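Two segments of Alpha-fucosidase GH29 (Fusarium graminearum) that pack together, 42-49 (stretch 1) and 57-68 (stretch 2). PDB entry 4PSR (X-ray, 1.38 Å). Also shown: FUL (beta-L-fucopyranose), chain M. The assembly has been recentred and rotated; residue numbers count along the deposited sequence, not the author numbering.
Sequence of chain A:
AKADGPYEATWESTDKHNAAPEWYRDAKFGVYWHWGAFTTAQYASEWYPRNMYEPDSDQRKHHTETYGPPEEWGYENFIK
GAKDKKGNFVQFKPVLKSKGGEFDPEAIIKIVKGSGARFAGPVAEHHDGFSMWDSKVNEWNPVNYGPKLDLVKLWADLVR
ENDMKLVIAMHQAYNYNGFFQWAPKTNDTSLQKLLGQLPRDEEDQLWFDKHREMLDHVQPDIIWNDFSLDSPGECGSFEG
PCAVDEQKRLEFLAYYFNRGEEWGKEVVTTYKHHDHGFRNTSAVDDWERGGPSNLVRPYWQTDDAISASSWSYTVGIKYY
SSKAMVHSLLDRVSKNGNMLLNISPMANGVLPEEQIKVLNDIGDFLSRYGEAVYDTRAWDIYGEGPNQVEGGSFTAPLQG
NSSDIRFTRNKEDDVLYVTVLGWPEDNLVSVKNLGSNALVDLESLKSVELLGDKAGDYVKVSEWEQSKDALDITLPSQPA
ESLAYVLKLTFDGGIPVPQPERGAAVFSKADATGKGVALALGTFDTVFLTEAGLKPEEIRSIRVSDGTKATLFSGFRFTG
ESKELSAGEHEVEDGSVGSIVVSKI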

# COMPACT_ATOMS: atom_id res chain seq x y z
N GLN A 42 10.53 -23.55 1.07
CA GLN A 42 11.54 -22.53 0.79
C GLN A 42 12.01 -22.60 -0.66
O GLN A 42 13.19 -22.48 -0.96
CB GLN A 42 12.74 -22.62 1.77
CG GLN A 42 12.27 -22.44 3.25
CD GLN A 42 13.37 -22.38 4.28
OE1 GLN A 42 13.24 -21.66 5.27
NE2 GLN A 42 14.45 -23.09 4.05
N TYR A 43 11.04 -22.72 -1.57
CA TYR A 43 11.33 -22.89 -2.99
C TYR A 43 10.34 -22.14 -3.86
O TYR A 43 9.14 -22.20 -3.60
CB TYR A 43 11.31 -24.38 -3.38
CG TYR A 43 11.87 -24.64 -4.77
CD1 TYR A 43 13.25 -24.71 -4.96
CD2 TYR A 43 11.04 -24.75 -5.87
CE1 TYR A 43 13.78 -24.92 -6.21
CE2 TYR A 43 11.56 -24.97 -7.12
CZ TYR A 43 12.93 -25.03 -7.28
OH TYR A 43 13.46 -25.25 -8.55
N ALA A 44 10.88 -21.42 -4.86
CA ALA A 44 10.14 -20.70 -5.90
C ALA A 44 9.42 -19.43 -5.36
O ALA A 44 9.87 -18.33 -5.59
CB ALA A 44 9.18 -21.62 -6.63
N SER A 45 8.31 -19.62 -4.67
CA SER A 45 7.54 -18.53 -4.09
C SER A 45 6.48 -19.08 -3.16
O SER A 45 6.35 -20.29 -2.96
CB SER A 45 6.84 -17.71 -5.18
OG SER A 45 5.81 -18.46 -5.76
N GLU A 46 5.73 -18.15 -2.57
CA GLU A 46 4.57 -18.49 -1.78
C GLU A 46 3.46 -19.19 -2.57
O GLU A 46 2.52 -19.69 -1.97
CB GLU A 46 4.02 -17.24 -1.07
CG GLU A 46 3.30 -16.23 -1.96
CD GLU A 46 4.16 -15.46 -2.95
OE1 GLU A 46 5.39 -15.38 -2.81
OE2 GLU A 46 3.55 -14.91 -3.91
N TRP A 47 3.56 -19.20 -3.92
CA TRP A 47 2.63 -19.99 -4.74
C TRP A 47 3.05 -21.46 -4.86
O TRP A 47 2.38 -22.22 -5.54
CB TRP A 47 2.41 -19.37 -6.13
CG TRP A 47 1.44 -18.22 -6.13
CD1 TRP A 47 1.20 -17.31 -5.13
CD2 TRP A 47 0.53 -17.87 -7.20
NE1 TRP A 47 0.21 -16.42 -5.51
CE2 TRP A 47 -0.22 -16.75 -6.77
CE3 TRP A 47 0.29 -18.39 -8.47
CZ2 TRP A 47 -1.21 -16.16 -7.58
CZ3 TRP A 47 -0.69 -17.80 -9.27
CH2 TRP A 47 -1.43 -16.71 -8.82
N TYR A 48 4.11 -21.87 -4.17
CA TYR A 48 4.53 -23.29 -4.21
C TYR A 48 3.39 -24.28 -3.98
O TYR A 48 3.32 -25.28 -4.68
CB TYR A 48 5.64 -23.55 -3.21
CG TYR A 48 6.26 -24.94 -3.34
CD1 TYR A 48 7.36 -25.15 -4.14
CD2 TYR A 48 5.76 -26.01 -2.61
CE1 TYR A 48 7.93 -26.41 -4.26
CE2 TYR A 48 6.31 -27.26 -2.73
CZ TYR A 48 7.42 -27.45 -3.53
OH TYR A 48 8.01 -28.69 -3.63
N PRO A 49 2.47 -24.02 -3.03
CA PRO A 49 1.39 -25.00 -2.82
C PRO A 49 0.55 -25.25 -4.07
O PRO A 49 0.01 -26.36 -4.22
CB PRO A 49 0.54 -24.36 -1.71
CG PRO A 49 1.46 -23.39 -1.01
CD PRO A 49 2.41 -22.90 -2.06
N SER A 57 5.76 -28.40 -14.42
CA SER A 57 6.39 -27.19 -13.87
C SER A 57 7.71 -27.47 -13.17
O SER A 57 7.99 -28.58 -12.75
CB SER A 57 5.45 -26.49 -12.89
OG SER A 57 5.29 -27.30 -11.74
N ASP A 58 8.52 -26.43 -13.03
CA ASP A 58 9.74 -26.55 -12.27
C ASP A 58 9.44 -26.91 -10.81
O ASP A 58 10.17 -27.69 -10.21
CB ASP A 58 10.57 -25.28 -12.34
CG ASP A 58 11.84 -25.38 -11.55
OD1 ASP A 58 12.81 -26.00 -12.05
OD2 ASP A 58 11.88 -24.85 -10.42
N GLN A 59 8.35 -26.37 -10.27
CA GLN A 59 7.99 -26.65 -8.88
C GLN A 59 7.58 -28.09 -8.68
O GLN A 59 7.96 -28.71 -7.69
CB GLN A 59 6.89 -25.71 -8.39
CG GLN A 59 7.27 -24.24 -8.39
CD GLN A 59 6.92 -23.52 -9.67
OE1 GLN A 59 6.92 -24.11 -10.76
NE2 GLN A 59 6.62 -22.23 -9.55
N ARG A 60 6.84 -28.65 -9.63
CA ARG A 60 6.50 -30.08 -9.58
C ARG A 60 7.74 -30.95 -9.67
O ARG A 60 7.83 -31.95 -8.98
CB ARG A 60 5.52 -30.47 -10.69
CG ARG A 60 5.40 -31.98 -10.90
CD ARG A 60 4.44 -32.31 -12.04
NE ARG A 60 3.07 -32.24 -11.59
CZ ARG A 60 2.39 -33.27 -11.06
NH1 ARG A 60 2.96 -34.46 -10.91
NH2 ARG A 60 1.13 -33.10 -10.67
N LYS A 61 8.69 -30.58 -10.53
CA LYS A 61 9.92 -31.34 -10.70
C LYS A 61 10.68 -31.35 -9.38
O LYS A 61 11.12 -32.40 -8.90
CB LYS A 61 10.76 -30.74 -11.84
CG LYS A 61 10.10 -30.91 -13.20
CD LYS A 61 10.85 -30.26 -14.34
CE LYS A 61 10.13 -30.50 -15.67
NZ LYS A 61 10.81 -29.85 -16.82
N HIS A 62 10.82 -30.16 -8.77
CA HIS A 62 11.52 -30.04 -7.50
C HIS A 62 10.81 -30.88 -6.43
O HIS A 62 11.46 -31.59 -5.65
CB HIS A 62 11.56 -28.58 -7.06
CG HIS A 62 12.06 -28.38 -5.67
ND1 HIS A 62 13.40 -28.26 -5.36
CD2 HIS A 62 11.39 -28.28 -4.49
CE1 HIS A 62 13.54 -28.11 -4.05
NE2 HIS A 62 12.33 -28.11 -3.50
N HIS A 63 9.49 -30.77 -6.38
CA HIS A 63 8.72 -31.49 -5.38
C HIS A 63 8.92 -32.99 -5.51
O HIS A 63 9.11 -33.71 -4.51
CB HIS A 63 7.23 -31.17 -5.51
CG HIS A 63 6.43 -31.61 -4.34
ND1 HIS A 63 6.41 -30.90 -3.16
CD2 HIS A 63 5.74 -32.75 -4.11
CE1 HIS A 63 5.69 -31.56 -2.27
NE2 HIS A 63 5.27 -32.69 -2.82
N THR A 64 8.85 -33.45 -6.76
CA THR A 64 8.94 -34.87 -7.06
C THR A 64 10.32 -35.41 -6.69
O THR A 64 10.44 -36.49 -6.13
CB THR A 64 8.62 -35.10 -8.56
OG1 THR A 64 7.29 -34.66 -8.84
CG2 THR A 64 8.75 -36.57 -8.93
N GLU A 65 11.37 -34.63 -6.96
CA GLU A 65 12.72 -35.04 -6.58
C GLU A 65 13.02 -35.00 -5.08
O GLU A 65 13.82 -35.79 -4.58
CB GLU A 65 13.75 -34.21 -7.34
CG GLU A 65 13.72 -34.47 -8.85
CD GLU A 65 13.92 -35.93 -9.19
OE1 GLU A 65 15.02 -36.44 -8.88
OE2 GLU A 65 12.97 -36.55 -9.73
N THR A 66 12.41 -34.05 -4.38
CA THR A 66 12.74 -33.78 -2.98
C THR A 66 11.84 -34.56 -1.99
O THR A 66 12.33 -35.06 -0.97
CB THR A 66 12.59 -32.27 -2.71
OG1 THR A 66 13.41 -31.57 -3.66
CG2 THR A 66 13.00 -31.88 -1.28
N TYR A 67 10.56 -34.65 -2.32
CA TYR A 67 9.54 -35.22 -1.43
C TYR A 67 8.91 -36.48 -2.01
O TYR A 67 8.92 -37.55 -1.37
CB TYR A 67 8.45 -34.18 -1.15
CG TYR A 67 9.01 -32.91 -0.59
CD1 TYR A 67 9.49 -32.84 0.72
CD2 TYR A 67 9.10 -31.75 -1.37
CE1 TYR A 67 10.03 -31.66 1.24
CE2 TYR A 67 9.64 -30.59 -0.87
CZ TYR A 67 10.11 -30.53 0.44
OH TYR A 67 10.63 -29.36 0.91
N GLY A 68 8.36 -36.36 -3.21
CA GLY A 68 7.72 -37.48 -3.88
C GLY A 68 6.74 -36.90 -4.87
O GLY A 68 6.50 -35.70 -4.87
C1 FUL M . -0.90 -11.42 -4.81
C2 FUL M . -0.75 -12.83 -4.28
O2 FUL M . -1.14 -13.82 -5.24
C3 FUL M . 0.70 -12.98 -3.91
O3 FUL M . 0.93 -14.31 -3.48
C4 FUL M . 1.00 -11.99 -2.82
O4 FUL M . 0.24 -12.31 -1.66
C5 FUL M . 0.67 -10.58 -3.32
C6 FUL M . 0.86 -9.52 -2.26
O5 FUL M . -0.68 -10.48 -3.79
O1 FUL M . -2.22 -11.25 -5.25
O HOH W 1 5.62 -21.35 -6.95

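The ring of Tyr43 lies flat on the imidazole of His62, with centroids 3.7 Å apart and planes only 6° from parallel, while its hydroxyl makes a very short hydrogen bond to the helix one turn earlier: Tyr43 OH donates to Asp58 OD2 at 2.5 Å. Both CA-to-CB bonds of the stacked pair point toward the opposite stretch, and each CB sits over the partner ring, Tyr43 CB 4.2 Å from the His62 centroid and His62 CB 4.0 Å from that of Tyr43. A flat, polar-tipped side chain suits this place, since face and hydroxyl are used together. Tyr48, buried, supplies the second anchor. Its t rotamer carries the hydroxyl to the helix, where Tyr48 OH and His63 ND1 share a hydrogen bond of 2.8 Å; the edges of His62 and Tyr67 also approach this oxygen, with His62 CD2 at 3.5 Å and Tyr67 CE2 at 3.7 Å from Tyr48 OH. Gln59 packs its aliphatic part against the loop, its CG 3.7 Å from Ala44 CB, and its amide reaches a bridging water: Gln59 NE2 donates to water 1 at 2.9 Å, and Ser45 OG hydrogen-bonds the same water at 3.1 Å. Ser45 OG also accepts from Trp47 N (3.0 Å), capping the turn that leads into Tyr48. Together the stretches bury 390 Å².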